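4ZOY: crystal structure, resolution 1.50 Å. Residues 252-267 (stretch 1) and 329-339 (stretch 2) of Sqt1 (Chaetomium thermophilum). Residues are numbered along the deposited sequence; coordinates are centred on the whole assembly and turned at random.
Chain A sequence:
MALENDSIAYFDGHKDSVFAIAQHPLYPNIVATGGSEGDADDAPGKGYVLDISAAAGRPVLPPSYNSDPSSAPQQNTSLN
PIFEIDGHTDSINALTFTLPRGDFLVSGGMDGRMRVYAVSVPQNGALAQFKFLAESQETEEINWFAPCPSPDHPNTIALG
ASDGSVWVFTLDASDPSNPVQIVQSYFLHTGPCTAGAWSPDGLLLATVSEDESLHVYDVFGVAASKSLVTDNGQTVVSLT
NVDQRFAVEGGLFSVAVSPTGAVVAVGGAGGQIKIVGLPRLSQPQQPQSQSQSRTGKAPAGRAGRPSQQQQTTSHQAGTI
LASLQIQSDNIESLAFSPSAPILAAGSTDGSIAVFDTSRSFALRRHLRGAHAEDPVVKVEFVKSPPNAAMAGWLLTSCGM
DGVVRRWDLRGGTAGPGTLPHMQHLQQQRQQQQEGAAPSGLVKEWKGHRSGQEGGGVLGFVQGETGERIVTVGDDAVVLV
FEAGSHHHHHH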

# COMPACT_ATOMS: atom_id res chain seq x y z
N LEU A 252 -5.09 -5.29 14.44
CA LEU A 252 -4.23 -4.37 13.69
C LEU A 252 -4.53 -4.47 12.20
O LEU A 252 -4.79 -5.55 11.68
CB LEU A 252 -2.76 -4.67 13.94
CG LEU A 252 -2.28 -4.45 15.38
CD1 LEU A 252 -0.84 -4.96 15.51
CD2 LEU A 252 -2.39 -2.99 15.82
N PHE A 253 -4.47 -3.33 11.51
CA PHE A 253 -4.92 -3.23 10.12
C PHE A 253 -3.96 -2.51 9.20
O PHE A 253 -4.14 -2.53 7.97
CB PHE A 253 -6.28 -2.51 10.09
CG PHE A 253 -7.33 -3.20 10.90
CD1 PHE A 253 -7.83 -4.43 10.49
CD2 PHE A 253 -7.79 -2.66 12.09
CE1 PHE A 253 -8.79 -5.10 11.24
CE2 PHE A 253 -8.76 -3.31 12.84
CZ PHE A 253 -9.25 -4.53 12.41
N SER A 254 -2.94 -1.87 9.76
CA SER A 254 -1.99 -1.11 8.95
C SER A 254 -0.60 -1.12 9.59
O SER A 254 -0.46 -1.33 10.80
CB SER A 254 -2.47 0.33 8.73
OG SER A 254 -2.70 0.97 9.98
N VAL A 255 0.42 -0.90 8.77
CA VAL A 255 1.80 -0.96 9.21
C VAL A 255 2.66 -0.14 8.26
O VAL A 255 2.40 -0.08 7.06
CB VAL A 255 2.30 -2.43 9.32
CG1 VAL A 255 2.29 -3.12 7.96
CG2 VAL A 255 3.69 -2.51 9.94
N ALA A 256 3.67 0.52 8.82
CA ALA A 256 4.61 1.33 8.05
C ALA A 256 5.94 1.36 8.78
O ALA A 256 6.00 1.31 10.02
CB ALA A 256 4.07 2.74 7.83
N VAL A 257 7.03 1.41 8.02
CA VAL A 257 8.37 1.49 8.59
C VAL A 257 8.99 2.85 8.25
O VAL A 257 8.80 3.36 7.16
CB VAL A 257 9.25 0.33 8.08
CG1 VAL A 257 10.66 0.44 8.66
CG2 VAL A 257 8.64 -1.02 8.46
N SER A 258 9.71 3.44 9.20
CA SER A 258 10.27 4.78 9.02
C SER A 258 11.42 4.78 8.01
O SER A 258 12.01 3.73 7.75
CB SER A 258 10.74 5.35 10.36
OG SER A 258 11.88 4.65 10.83
N PRO A 259 11.74 5.95 7.43
CA PRO A 259 12.75 5.99 6.36
C PRO A 259 14.15 5.53 6.77
O PRO A 259 14.91 5.12 5.90
CB PRO A 259 12.79 7.47 5.96
CG PRO A 259 11.51 8.03 6.41
CD PRO A 259 11.02 7.23 7.56
N THR A 260 14.49 5.62 8.06
CA THR A 260 15.79 5.12 8.50
C THR A 260 15.74 3.66 8.92
O THR A 260 16.76 3.06 9.25
CB THR A 260 16.32 5.91 9.70
OG1 THR A 260 15.41 5.77 10.79
CG2 THR A 260 16.49 7.38 9.35
N GLY A 261 14.54 3.08 8.94
CA GLY A 261 14.34 1.74 9.44
C GLY A 261 14.39 1.60 10.95
O GLY A 261 14.38 0.49 11.47
N ALA A 262 14.41 2.72 11.67
CA ALA A 262 14.57 2.68 13.12
C ALA A 262 13.31 2.28 13.88
O ALA A 262 13.39 1.74 14.98
CB ALA A 262 15.05 4.04 13.64
N VAL A 263 12.14 2.56 13.31
CA VAL A 263 10.90 2.17 13.97
C VAL A 263 9.88 1.65 12.99
O VAL A 263 9.92 1.94 11.79
CB VAL A 263 10.25 3.34 14.77
CG1 VAL A 263 11.23 3.93 15.78
CG2 VAL A 263 9.75 4.43 13.85
N VAL A 264 8.94 0.89 13.54
CA VAL A 264 7.75 0.48 12.81
C VAL A 264 6.53 1.05 13.53
O VAL A 264 6.48 1.07 14.76
CB VAL A 264 7.68 -1.07 12.68
CG1 VAL A 264 7.70 -1.75 14.05
CG2 VAL A 264 6.46 -1.49 11.87
N ALA A 265 5.57 1.55 12.74
CA ALA A 265 4.27 1.98 13.27
C ALA A 265 3.22 0.96 12.87
O ALA A 265 3.19 0.53 11.72
CB ALA A 265 3.90 3.35 12.73
N VAL A 266 2.37 0.59 13.83
CA VAL A 266 1.22 -0.26 13.53
C VAL A 266 -0.04 0.49 13.90
O VAL A 266 -0.06 1.27 14.85
CB VAL A 266 1.26 -1.63 14.25
CG1 VAL A 266 2.52 -2.38 13.87
CG2 VAL A 266 1.19 -1.47 15.77
N GLY A 267 -1.09 0.29 13.12
CA GLY A 267 -2.34 0.99 13.33
C GLY A 267 -3.46 -0.01 13.40
O GLY A 267 -3.47 -1.02 12.70
N ASP A 329 -11.57 5.44 15.24
CA ASP A 329 -11.90 4.19 14.59
C ASP A 329 -10.65 3.67 13.88
O ASP A 329 -9.62 4.35 13.87
CB ASP A 329 -13.08 4.39 13.62
CG ASP A 329 -13.90 3.12 13.38
OD1 ASP A 329 -13.41 2.00 13.60
OD2 ASP A 329 -15.06 3.26 12.94
N ASN A 330 -10.77 2.48 13.29
CA ASN A 330 -9.65 1.76 12.69
C ASN A 330 -8.67 2.65 11.93
O ASN A 330 -9.06 3.47 11.09
CB ASN A 330 -10.16 0.69 11.72
CG ASN A 330 -10.95 -0.41 12.41
OD1 ASN A 330 -11.15 -0.39 13.62
ND2 ASN A 330 -11.38 -1.40 11.63
N ILE A 331 -7.38 2.48 12.23
CA ILE A 331 -6.35 3.11 11.43
C ILE A 331 -6.08 2.21 10.23
O ILE A 331 -5.47 1.15 10.35
CB ILE A 331 -5.06 3.34 12.22
CG1 ILE A 331 -5.35 4.21 13.46
CG2 ILE A 331 -4.00 3.96 11.30
CD1 ILE A 331 -6.06 5.53 13.16
N GLU A 332 -6.57 2.62 9.07
CA GLU A 332 -6.51 1.77 7.90
C GLU A 332 -5.29 2.06 7.03
O GLU A 332 -4.97 1.25 6.14
CB GLU A 332 -7.78 1.92 7.07
CG GLU A 332 -9.02 1.29 7.73
CD GLU A 332 -8.96 -0.24 7.79
OE1 GLU A 332 -8.05 -0.84 7.18
OE2 GLU A 332 -9.84 -0.84 8.46
N SER A 333 -4.62 3.18 7.27
CA SER A 333 -3.48 3.54 6.46
C SER A 333 -2.50 4.39 7.26
O SER A 333 -2.90 5.33 7.94
CB SER A 333 -3.95 4.27 5.19
OG SER A 333 -2.84 4.61 4.38
N LEU A 334 -1.21 4.05 7.16
CA LEU A 334 -0.12 4.71 7.86
C LEU A 334 0.99 5.01 6.87
O LEU A 334 1.32 4.15 6.05
CB LEU A 334 0.47 3.82 8.97
CG LEU A 334 -0.29 3.68 10.28
CD1 LEU A 334 0.27 2.49 11.07
CD2 LEU A 334 -0.15 4.97 11.04
N ALA A 335 1.57 6.20 6.95
CA ALA A 335 2.73 6.52 6.12
C ALA A 335 3.67 7.47 6.82
O ALA A 335 3.27 8.50 7.35
CB ALA A 335 2.28 7.12 4.80
N PHE A 336 4.95 7.09 6.84
CA PHE A 336 6.01 8.02 7.21
C PHE A 336 6.39 8.88 6.02
O PHE A 336 6.52 8.37 4.90
CB PHE A 336 7.25 7.27 7.70
CG PHE A 336 7.11 6.66 9.08
CD1 PHE A 336 7.45 7.39 10.21
CD2 PHE A 336 6.67 5.36 9.22
CE1 PHE A 336 7.34 6.82 11.48
CE2 PHE A 336 6.55 4.79 10.49
CZ PHE A 336 6.90 5.52 11.61
N SER A 337 6.59 10.17 6.25
CA SER A 337 7.14 11.01 5.21
C SER A 337 8.55 10.55 4.87
O SER A 337 9.33 10.23 5.77
CB SER A 337 7.16 12.47 5.65
OG SER A 337 7.89 13.27 4.73
N PRO A 338 8.89 10.54 3.58
CA PRO A 338 10.24 10.11 3.19
C PRO A 338 11.32 11.10 3.63
O PRO A 338 12.47 10.68 3.73
CB PRO A 338 10.15 10.04 1.66
CG PRO A 338 9.07 11.00 1.30
CD PRO A 338 8.06 10.89 2.42
N SER A 339 10.97 12.36 3.89
CA SER A 339 12.02 13.33 4.24
C SER A 339 11.64 14.40 5.26
O SER A 339 12.47 15.22 5.63
CB SER A 339 12.52 14.02 2.97
OG SER A 339 11.46 14.71 2.35
O HOH W 1 -3.28 -1.46 5.48
O HOH W 2 -6.27 -3.57 6.55

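Stretch 1 forms a hairpin whose strands, 252-257 and 263-267, are tied by backbone hydrogen bonds such as Ala 256 N to Ala 265 O (2.9 Å). Strand 331-336 packs alongside the hairpin, nearly parallel to strand 252-257 (3° between directions, axes 5.3 Å apart at closest approach). No backbone-to-backbone hydrogen bond joins the two stretches; side-chain packing dominates the 732 Å² buried between them.

The single direct hydrogen bond joins two buried residues: Ser 254 OG donates to Ile 331 O at 2.8 Å. A p rotamer (chi1 57°) places the hydroxyl there, and the small side chain also leaves room for Leu 334 CD1, 3.5 Å from OG.

Apolar contacts follow the alternation of the strand. Leu 334 and Phe 336 direct their CA-to-CB bonds toward the hairpin, whereas Ser 333 and Ala 335 direct theirs away. Leu 334, an m,t rotamer, meets Ala 256 (CB to CB, 3.9 Å) and extends CD1 to 3.3 Å from Gly 267 N. Glycine suits that position sterically: an ideal CB on Gly 267 would fall 2.6 Å from Ile 331 CG2, a clash, and 3.1 Å from Leu 334 CD1.

Phe 336 has the largest covered area, 127 Å². Ser 258 CB sits over its ring face, 3.8 Å from the centroid and 9° off the normal, a CH-pi contact. The serine hydroxyl is meanwhile engaged within the hairpin, where Val 263 N donates to Ser 258 OG (3.3 Å). Further around Phe 336, CZ meets Val 263 CG2, CE2 meets Ala 265 CB, and CB meets Pro 259 CD, each pair at 3.8 Å.

Water supplements these contacts near Phe 253: water 1 lies 2.8 Å from Phe 253 O and 3.3 Å from Glu 332 O, within hydrogen-bonding geometry of both carbonyls.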